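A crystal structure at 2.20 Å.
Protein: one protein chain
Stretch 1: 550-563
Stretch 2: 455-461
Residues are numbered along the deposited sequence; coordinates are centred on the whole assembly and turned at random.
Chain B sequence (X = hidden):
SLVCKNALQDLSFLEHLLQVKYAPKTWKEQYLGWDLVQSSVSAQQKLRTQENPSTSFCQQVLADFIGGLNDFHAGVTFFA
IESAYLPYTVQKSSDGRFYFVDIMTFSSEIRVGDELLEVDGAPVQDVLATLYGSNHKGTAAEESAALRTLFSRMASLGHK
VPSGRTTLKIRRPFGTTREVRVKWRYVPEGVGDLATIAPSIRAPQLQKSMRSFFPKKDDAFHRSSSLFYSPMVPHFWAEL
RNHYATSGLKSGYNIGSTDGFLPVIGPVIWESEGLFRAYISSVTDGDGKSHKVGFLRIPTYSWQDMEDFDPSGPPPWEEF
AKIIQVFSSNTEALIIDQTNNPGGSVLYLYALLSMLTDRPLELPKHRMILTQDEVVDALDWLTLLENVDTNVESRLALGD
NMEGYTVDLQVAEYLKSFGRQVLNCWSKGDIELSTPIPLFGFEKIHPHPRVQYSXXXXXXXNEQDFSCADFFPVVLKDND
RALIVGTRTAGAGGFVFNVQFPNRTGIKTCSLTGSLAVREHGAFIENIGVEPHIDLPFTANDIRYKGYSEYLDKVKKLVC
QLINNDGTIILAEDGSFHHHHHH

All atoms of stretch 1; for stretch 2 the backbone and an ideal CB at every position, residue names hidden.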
# COMPACT_ATOMS: atom_id res chain seq x y z
N GLU B 550 44.92 9.44 6.55
CA GLU B 550 44.95 10.89 6.68
C GLU B 550 43.63 11.37 7.28
O GLU B 550 43.61 12.17 8.21
CB GLU B 550 45.20 11.57 5.33
CG GLU B 550 46.50 11.15 4.68
CD GLU B 550 46.92 12.06 3.54
OE1 GLU B 550 46.06 12.75 2.96
OE2 GLU B 550 48.13 12.07 3.21
N TYR B 551 42.53 10.88 6.73
CA TYR B 551 41.20 11.23 7.22
C TYR B 551 41.11 10.85 8.71
O TYR B 551 40.79 11.69 9.56
CB TYR B 551 40.15 10.47 6.42
CG TYR B 551 38.72 10.64 6.91
CD1 TYR B 551 37.97 11.76 6.53
CD2 TYR B 551 38.11 9.67 7.71
CE1 TYR B 551 36.64 11.90 6.93
CE2 TYR B 551 36.78 9.81 8.13
CZ TYR B 551 36.05 10.92 7.73
OH TYR B 551 34.72 11.04 8.09
N LEU B 552 41.39 9.59 9.01
CA LEU B 552 41.32 9.12 10.39
C LEU B 552 42.24 9.85 11.37
O LEU B 552 41.82 10.14 12.49
CB LEU B 552 41.56 7.61 10.46
CG LEU B 552 40.38 6.78 9.95
CD1 LEU B 552 40.69 5.29 10.04
CD2 LEU B 552 39.14 7.12 10.77
N ASP B 553 43.47 10.14 10.96
CA ASP B 553 44.37 10.85 11.87
C ASP B 553 43.82 12.22 12.21
O ASP B 553 43.98 12.71 13.32
CB ASP B 553 45.77 11.01 11.26
CG ASP B 553 46.55 9.72 11.25
OD1 ASP B 553 46.24 8.82 12.06
OD2 ASP B 553 47.49 9.62 10.43
N LYS B 554 43.15 12.84 11.24
CA LYS B 554 42.59 14.15 11.50
C LYS B 554 41.35 14.03 12.38
O LYS B 554 41.12 14.86 13.26
CB LYS B 554 42.26 14.88 10.20
CG LYS B 554 42.03 16.37 10.41
CD LYS B 554 42.78 16.83 11.67
CE LYS B 554 43.24 18.26 11.60
NZ LYS B 554 44.34 18.42 10.61
N VAL B 555 40.55 12.98 12.17
CA VAL B 555 39.36 12.79 13.00
C VAL B 555 39.82 12.63 14.46
O VAL B 555 39.21 13.17 15.38
CB VAL B 555 38.56 11.54 12.57
CG1 VAL B 555 37.52 11.21 13.63
CG2 VAL B 555 37.89 11.79 11.22
N LYS B 556 40.90 11.88 14.66
CA LYS B 556 41.44 11.64 15.99
C LYS B 556 41.97 12.92 16.64
O LYS B 556 41.79 13.12 17.84
CB LYS B 556 42.52 10.55 15.95
CG LYS B 556 41.91 9.15 15.79
CD LYS B 556 42.92 8.02 15.89
CE LYS B 556 43.62 7.79 14.58
NZ LYS B 556 44.28 6.46 14.53
N LYS B 557 42.61 13.78 15.86
CA LYS B 557 43.12 15.04 16.40
C LYS B 557 41.94 15.88 16.85
O LYS B 557 41.98 16.50 17.91
CB LYS B 557 43.93 15.82 15.36
CG LYS B 557 45.34 15.27 15.12
CD LYS B 557 46.12 16.14 14.13
CE LYS B 557 47.55 15.62 13.93
NZ LYS B 557 47.58 14.20 13.46
N LEU B 558 40.89 15.90 16.03
CA LEU B 558 39.69 16.65 16.35
C LEU B 558 39.01 16.10 17.61
O LEU B 558 38.57 16.88 18.46
CB LEU B 558 38.72 16.62 15.16
CG LEU B 558 39.23 17.37 13.92
CD1 LEU B 558 38.30 17.15 12.74
CD2 LEU B 558 39.36 18.86 14.24
N VAL B 559 38.91 14.78 17.74
CA VAL B 559 38.30 14.18 18.93
C VAL B 559 39.11 14.53 20.18
O VAL B 559 38.53 14.84 21.22
CB VAL B 559 38.18 12.63 18.79
CG1 VAL B 559 37.73 12.00 20.12
CG2 VAL B 559 37.17 12.30 17.70
N CYS B 560 40.44 14.47 20.08
CA CYS B 560 41.27 14.82 21.23
C CYS B 560 40.98 16.27 21.66
O CYS B 560 40.92 16.57 22.86
CB CYS B 560 42.76 14.64 20.91
SG CYS B 560 43.27 12.91 20.82
N GLN B 561 40.79 17.16 20.69
CA GLN B 561 40.48 18.55 21.03
C GLN B 561 39.14 18.62 21.74
O GLN B 561 38.98 19.38 22.68
CB GLN B 561 40.43 19.43 19.77
CG GLN B 561 41.78 19.72 19.15
CD GLN B 561 41.65 20.60 17.91
OE1 GLN B 561 41.27 21.76 18.00
NE2 GLN B 561 41.96 20.03 16.75
N LEU B 562 38.17 17.82 21.28
CA LEU B 562 36.86 17.82 21.94
C LEU B 562 37.02 17.38 23.39
O LEU B 562 36.43 17.97 24.30
CB LEU B 562 35.89 16.87 21.24
CG LEU B 562 35.27 17.28 19.90
CD1 LEU B 562 34.39 16.14 19.39
CD2 LEU B 562 34.44 18.55 20.07
N ILE B 563 37.82 16.33 23.61
CA ILE B 563 38.03 15.84 24.97
C ILE B 563 38.73 16.92 25.78
O ILE B 563 38.34 17.18 26.92
CB ILE B 563 38.86 14.54 24.98
CG1 ILE B 563 38.07 13.42 24.28
CG2 ILE B 563 39.17 14.12 26.42
CD1 ILE B 563 38.78 12.09 24.23
N UNK B 455 28.65 12.89 26.84
CA UNK B 455 30.03 13.29 26.59
C UNK B 455 30.17 13.81 25.17
O UNK B 455 29.23 13.75 24.39
CB UNK B 455 30.99 12.12 26.83
N UNK B 456 31.35 14.35 24.81
CA UNK B 456 31.49 14.85 23.44
C UNK B 456 31.26 13.83 22.33
O UNK B 456 31.55 12.64 22.47
CB UNK B 456 32.89 15.44 23.27
N UNK B 457 30.70 14.31 21.23
CA UNK B 457 30.37 13.48 20.09
C UNK B 457 30.87 14.10 18.80
O UNK B 457 30.74 15.32 18.57
CB UNK B 457 28.86 13.25 20.02
N UNK B 458 31.44 13.25 17.95
CA UNK B 458 31.91 13.68 16.64
C UNK B 458 31.17 12.82 15.62
O UNK B 458 31.30 11.60 15.63
CB UNK B 458 33.43 13.55 16.50
N UNK B 459 30.37 13.46 14.77
CA UNK B 459 29.62 12.74 13.75
C UNK B 459 30.28 12.87 12.39
O UNK B 459 30.62 13.98 11.95
CB UNK B 459 28.18 13.25 13.69
N UNK B 460 30.46 11.74 11.71
CA UNK B 460 31.08 11.73 10.39
C UNK B 460 29.95 11.66 9.35
O UNK B 460 29.07 10.80 9.44
CB UNK B 460 32.05 10.56 10.24
N UNK B 461 30.01 12.55 8.37
CA UNK B 461 28.99 12.63 7.32
C UNK B 461 29.61 12.79 5.93
O UNK B 461 30.78 13.16 5.80
CB UNK B 461 28.04 13.80 7.60

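Stretch 1 is helical throughout and runs roughly antiparallel to the strand 457-461, at 154° between their directions. The axes come within 9.1 Å. The side chains that the helix offers are mostly apolar: Tyr551, Val555, Val559 and Leu562.

Position 455 lies in a loop. Its ideal CB has nothing of stretch 1 within 5.5 Å, so the helix sets no demand and many side chains would suit. The residue is Lys455. It makes no contact with stretch 1, and its NZ is hydrogen-bonded elsewhere in the structure.

Position 456 points toward the helix. Its ideal CB is 3.9 Å from Leu562 CB, and its phi/psi of -59/146 would admit proline. A compact apolar residue such as alanine, valine or proline would fit. The residue is Pro456. Its CB lies 4.0 Å from Leu562 CB, and its ring has the C-gamma endo pucker.

Position 457 begins the strand, and its CA-to-CB bond points away. The helix does not select the side chain. The extended backbone would accept a beta-branched residue, among others. Ile457 is found here. Its contact with stretch 1 is through the backbone, where Ile457 O is 3.8 Å from Leu562 CD1.

Position 458 points toward the helix. Its ideal CB is 4.0 Å from Leu562 CD1 and 4.1 Å from Val559 CG2. With two methyls this close to the first side-chain atom, a small or medium apolar residue seems most natural: alanine, cysteine or valine. The residue is Cys458, chi1 t. Its CB is 4.1 Å from both Val559 CG2 and Leu562 CD1. No hydrogen bond crosses directly between the stretches.

Position 459 is out of reach of the helix, so only its own extended backbone is a guide. Val459 is one of many residues compatible with that conformation.

Position 460 points toward the helix again. Its ideal CB is 3.5 Å from Tyr551 OH, while Val555 offers methyls farther along. A flexible apolar chain such as leucine or methionine would suit. The residue is Leu460, rotamer m, t. Leu460 CD2 lies 4.0 Å from Val555 CG2. Leu460 CD1 sits at the edge of the Tyr551 ring, 4.3 Å from Tyr551 CE2.

Position 461 points away, so the helix leaves its side chain open. The residue is Ile461, chi1 p. A water donates to Ile461 O at 2.9 Å and is hydrogen-bonded to Tyr551 OH at 2.6 Å, bridging strand and helix.

Stretch 2 (455-461) KPICVLI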
# COMPACT_ATOMS: atom_id res chain seq x y z
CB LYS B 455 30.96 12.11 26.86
CG LYS B 455 30.84 11.66 28.30
CD LYS B 455 31.67 10.46 28.64
CE LYS B 455 31.27 9.95 30.03
NZ LYS B 455 32.25 9.00 30.57
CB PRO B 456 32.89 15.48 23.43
CG PRO B 456 33.57 14.93 24.65
CD PRO B 456 32.48 14.77 25.65
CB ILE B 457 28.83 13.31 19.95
CG1 ILE B 457 28.25 12.65 21.20
CG2 ILE B 457 28.52 12.46 18.72
CD1 ILE B 457 26.72 12.55 21.19
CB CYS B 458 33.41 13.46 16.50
SG CYS B 458 34.02 13.86 14.85
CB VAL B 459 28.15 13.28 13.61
CG1 VAL B 459 27.37 12.43 12.61
CG2 VAL B 459 27.47 13.27 14.95
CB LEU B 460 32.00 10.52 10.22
CG LEU B 460 32.98 10.29 11.36
CD1 LEU B 460 33.75 9.02 11.07
CD2 LEU B 460 33.93 11.49 11.54
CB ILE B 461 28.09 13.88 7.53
CG1 ILE B 461 28.96 15.14 7.40
CG2 ILE B 461 27.45 13.85 8.92
CD1 ILE B 461 28.15 16.45 7.28
O HOH W 1 33.26 11.76 6.05
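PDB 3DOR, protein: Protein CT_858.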